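Ribokinase, putative (Burkholderia thailandensis, PDB 3B1N) is a nucleoside kinase of the ribokinase (pfkB) family that binds nucleosides and ATP and probably transfers phosphate to the ribose of substrates such as inosine. Local coordinates at residues D12-F17 against A285-Q290. Numbering follows the deposited sequence.
Sequences DNIMTF and AHQGPQ. With MZR (5-hydroxy-1-(beta-D-ribofuranosyl)-1H-imidazole-4-carboxamide), chain F.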
ATOM      1  N   ASP B  12       0.752   0.345 -13.300  1.00 10.29           N
ATOM      2  CA  ASP B  12       0.265  -0.053 -11.989  1.00 10.62           C
ATOM      3  C   ASP B  12       0.997  -1.270 -11.450  1.00 11.86           C
ATOM      4  O   ASP B  12       1.162  -2.247 -12.181  1.00 11.84           O
ATOM      5  CB  ASP B  12      -1.235  -0.394 -12.040  1.00 10.91           C
ATOM      6  CG  ASP B  12      -2.110   0.802 -12.276  1.00 11.81           C
ATOM      7  OD1 ASP B  12      -1.679   1.952 -12.138  1.00 10.68           O
ATOM      8  OD2 ASP B  12      -3.298   0.559 -12.515  1.00 11.82           O
ATOM      9  N   ASN B  13       1.402  -1.213 -10.182  1.00 11.52           N
ATOM     10  CA  ASN B  13       1.894  -2.417  -9.471  1.00 13.45           C
ATOM     11  C   ASN B  13       0.883  -2.680  -8.398  1.00 11.20           C
ATOM     12  O   ASN B  13       0.754  -1.883  -7.477  1.00 12.34           O
ATOM     13  CB  ASN B  13       3.303  -2.176  -8.924  1.00 13.51           C
ATOM     14  CG  ASN B  13       4.359  -2.246 -10.062  1.00 21.36           C
ATOM     15  OD1 ASN B  13       4.885  -1.246 -10.485  1.00 32.40           O
ATOM     16  ND2 ASN B  13       4.592  -3.450 -10.586  1.00 30.36           N
ATOM     17  N   ILE B  14       0.115  -3.752  -8.611  1.00 10.95           N
ATOM     18  CA  ILE B  14      -1.038  -4.040  -7.764  1.00 11.97           C
ATOM     19  C   ILE B  14      -0.718  -5.205  -6.825  1.00 12.47           C
ATOM     20  O   ILE B  14      -0.340  -6.324  -7.263  1.00 14.15           O
ATOM     21  CB  ILE B  14      -2.241  -4.370  -8.615  1.00 10.83           C
ATOM     22  CG1 ILE B  14      -2.608  -3.128  -9.466  1.00 14.61           C
ATOM     23  CG2 ILE B  14      -3.445  -4.758  -7.700  1.00 13.17           C
ATOM     24  CD1 ILE B  14      -3.482  -3.462 -10.655  1.00 13.19           C
ATOM     25  N   MET B  15      -0.918  -4.915  -5.549  1.00 12.78           N
ATOM     26  CA  MET B  15      -0.649  -5.888  -4.505  1.00 14.68           C
ATOM     27  C   MET B  15      -1.971  -6.183  -3.840  1.00 15.34           C
ATOM     28  O   MET B  15      -2.534  -5.324  -3.143  1.00 16.08           O
ATOM     29  CB  MET B  15       0.340  -5.253  -3.546  1.00 14.91           C
ATOM     30  CG  MET B  15       1.766  -5.143  -4.185  1.00 20.33           C
ATOM     31  SD  MET B  15       2.730  -3.810  -3.476  1.00 28.47           S
ATOM     32  CE  MET B  15       2.054  -2.381  -4.382  1.00 28.71           C
ATOM     33  N   THR B  16      -2.460  -7.395  -4.103  1.00 15.74           N
ATOM     34  CA  THR B  16      -3.793  -7.835  -3.713  1.00 17.54           C
ATOM     35  C   THR B  16      -3.756  -8.548  -2.367  1.00 15.86           C
ATOM     36  O   THR B  16      -3.215  -9.660  -2.281  1.00 17.53           O
ATOM     37  CB  THR B  16      -4.374  -8.889  -4.708  1.00 19.64           C
ATOM     38  OG1 THR B  16      -4.362  -8.373  -6.039  1.00 22.73           O
ATOM     39  CG2 THR B  16      -5.821  -9.192  -4.351  1.00 22.35           C
ATOM     40  N   PHE B  17      -4.309  -7.914  -1.346  1.00 14.65           N
ATOM     41  CA  PHE B  17      -4.449  -8.627  -0.034  1.00 13.04           C
ATOM     42  C   PHE B  17      -5.685  -9.459  -0.176  1.00 13.94           C
ATOM     43  O   PHE B  17      -6.786  -8.916  -0.418  1.00 14.02           O
ATOM     44  CB  PHE B  17      -4.582  -7.658   1.127  1.00 12.15           C
ATOM     45  CG  PHE B  17      -4.920  -8.327   2.447  1.00 12.20           C
ATOM     46  CD1 PHE B  17      -3.986  -9.199   3.007  1.00 13.00           C
ATOM     47  CD2 PHE B  17      -6.107  -8.041   3.135  1.00 12.03           C
ATOM     48  CE1 PHE B  17      -4.255  -9.826   4.196  1.00 15.63           C
ATOM     49  CE2 PHE B  17      -6.386  -8.702   4.349  1.00 13.11           C
ATOM     50  CZ  PHE B  17      -5.451  -9.606   4.844  1.00 13.12           C
ATOM     51  N   ALA B 285     -13.246  -9.766 -12.636  1.00 10.89           N
ATOM     52  CA  ALA B 285     -12.920 -11.180 -12.841  1.00 13.13           C
ATOM     53  C   ALA B 285     -11.486 -11.434 -13.328  1.00 13.56           C
ATOM     54  O   ALA B 285     -11.090 -12.600 -13.545  1.00 14.13           O
ATOM     55  CB  ALA B 285     -13.941 -11.840 -13.770  1.00 12.88           C
ATOM     56  N   HIS B 286     -10.692 -10.363 -13.502  1.00 13.63           N
ATOM     57  CA  HIS B 286      -9.347 -10.507 -14.027  1.00 15.01           C
ATOM     58  C   HIS B 286      -8.411  -9.545 -13.313  1.00 14.72           C
ATOM     59  O   HIS B 286      -8.843  -8.517 -12.783  1.00 15.26           O
ATOM     60  CB  HIS B 286      -9.312 -10.284 -15.547  1.00 15.27           C
ATOM     61  CG  HIS B 286     -10.262 -11.155 -16.291  1.00 15.52           C
ATOM     62  ND1 HIS B 286      -9.914 -12.405 -16.768  1.00 20.60           N
ATOM     63  CD2 HIS B 286     -11.578 -10.987 -16.574  1.00 15.37           C
ATOM     64  CE1 HIS B 286     -10.980 -12.961 -17.325  1.00 18.74           C
ATOM     65  NE2 HIS B 286     -11.995 -12.112 -17.244  1.00 17.99           N
ATOM     66  N   GLN B 287      -7.123  -9.879 -13.320  1.00 16.54           N
ATOM     67  CA  GLN B 287      -6.102  -9.148 -12.579  1.00 18.78           C
ATOM     68  C   GLN B 287      -5.661  -7.984 -13.423  1.00 18.72           C
ATOM     69  O   GLN B 287      -5.225  -8.221 -14.556  1.00 22.34           O
ATOM     70  CB  GLN B 287      -4.893 -10.098 -12.409  1.00 20.05           C
ATOM     71  CG  GLN B 287      -3.701  -9.472 -11.740  1.00 26.31           C
ATOM     72  CD  GLN B 287      -4.047  -8.935 -10.397  1.00 32.24           C
ATOM     73  OE1 GLN B 287      -4.803  -9.569  -9.644  1.00 34.60           O
ATOM     74  NE2 GLN B 287      -3.528  -7.743 -10.073  1.00 28.95           N
ATOM     75  N   GLY B 288      -5.695  -6.768 -12.882  1.00 16.38           N
ATOM     76  CA  GLY B 288      -5.229  -5.612 -13.638  1.00 16.01           C
ATOM     77  C   GLY B 288      -6.482  -4.834 -14.019  1.00 15.24           C
ATOM     78  O   GLY B 288      -7.562  -5.421 -14.182  1.00 16.80           O
ATOM     79  N   PRO B 289      -6.358  -3.526 -14.237  1.00 12.80           N
ATOM     80  CA  PRO B 289      -7.538  -2.750 -14.665  1.00 11.54           C
ATOM     81  C   PRO B 289      -7.948  -3.003 -16.115  1.00 10.75           C
ATOM     82  O   PRO B 289      -9.099  -2.684 -16.432  1.00  9.96           O
ATOM     83  CB  PRO B 289      -7.112  -1.284 -14.448  1.00 12.59           C
ATOM     84  CG  PRO B 289      -5.634  -1.325 -14.306  1.00 13.69           C
ATOM     85  CD  PRO B 289      -5.210  -2.669 -13.849  1.00 12.13           C
ATOM     86  N   GLN B 290      -7.067  -3.549 -16.975  1.00 10.54           N
ATOM     87  CA  GLN B 290      -7.398  -3.660 -18.402  1.00 11.44           C
ATOM     88  C   GLN B 290      -7.187  -5.059 -18.983  1.00 12.61           C
ATOM     89  O   GLN B 290      -7.130  -5.216 -20.202  1.00 16.09           O
ATOM     90  CB  GLN B 290      -6.591  -2.646 -19.225  1.00 11.68           C
ATOM     91  CG  GLN B 290      -6.776  -1.166 -18.847  1.00 11.43           C
ATOM     92  CD  GLN B 290      -5.786  -0.279 -19.614  1.00 11.27           C
ATOM     93  OE1 GLN B 290      -5.403  -0.613 -20.772  1.00 12.82           O
ATOM     94  NE2 GLN B 290      -5.456   0.876 -19.059  1.00  9.12           N
TER
HETATM   95  N1  MZR F 401      -3.933  10.493  -9.615  1.00 14.83           N
HETATM   96  O3  MZR F 401      -4.534   8.341 -11.286  1.00 13.76           O
HETATM   97  C4  MZR F 401      -4.360   7.662 -10.061  1.00 13.32           C
HETATM   98  C5  MZR F 401      -4.032   8.276  -8.794  1.00 13.51           C
HETATM   99  C6  MZR F 401      -3.796   9.703  -8.564  1.00 15.14           C
HETATM  100  O6  MZR F 401      -3.479  10.020  -7.397  1.00 16.75           O
HETATM  101  N7  MZR F 401      -3.981   7.215  -7.942  1.00 12.63           N
HETATM  102  C8  MZR F 401      -4.261   6.088  -8.635  1.00 13.29           C
HETATM  103  N9  MZR F 401      -4.497   6.348  -9.954  1.00 10.91           N
HETATM  104  C1' MZR F 401      -4.881   5.380 -10.995  1.00 10.10           C
HETATM  105  C2' MZR F 401      -4.078   4.095 -11.089  1.00 10.72           C
HETATM  106  O2' MZR F 401      -3.057   4.330 -12.053  1.00  9.82           O
HETATM  107  C3' MZR F 401      -5.161   3.055 -11.472  1.00 10.89           C
HETATM  108  O3' MZR F 401      -4.994   2.392 -12.727  1.00  8.82           O
HETATM  109  C4' MZR F 401      -6.456   3.824 -11.445  1.00 11.70           C
HETATM  110  O4' MZR F 401      -6.173   4.927 -10.604  1.00 12.58           O
HETATM  111  C5' MZR F 401      -7.578   2.993 -10.869  1.00 14.07           C
HETATM  112  O5' MZR F 401      -8.770   3.821 -10.926  1.00 17.97           O
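Ile14 and Pro289 make the apolar part of this contact. The Ile14 CD1 methyl lies 3.7 Å from Pro289 CD, and it also comes within 4.1 Å of Gly288 CA. Ile14 CG1, anti to the carbonyl carbon (chi1 -63°), bears the CD1 methyl that meets the proline. Ile14 CG2 meets Gln287 NE2 at 3.8 Å. The Gln287 chain bends at chi2 (57°), and it passes the side chains of Ile14 and Thr16 while running the opposite way. Gln287 OE1 and Thr16 OG1 approach to 3.8 Å, a loose polar contact.

Gly288 has a positive phi (107°) and offers its CA to Ile14 CD1.

Asp12 brings the ligand into the contact. Its carboxylate takes two hydrogen bonds from the mizoribine ribose, one on each oxygen. Mizoribine O2' donates to Asp12 OD1 at 2.7 Å, and mizoribine O3' donates to Asp12 OD2 at 2.5 Å. Across the segments, Pro289 CG packs against Asp12 OD2 at 3.5 Å, so the proline ring borders the ribose site. Asn52 ND2 also hydrogen-bonds mizoribine, and Pro289 packs on Asn52.

Asp12 to Thr16 belong to strand 10-16 of the four-stranded lid sheet, paired with strands 45-47 and 101-107. The loop 285-290 follows helix 269-284 of the larger domain and packs on helix 49-59, so the contact joins the lid to the main domain beside the nucleoside pocket.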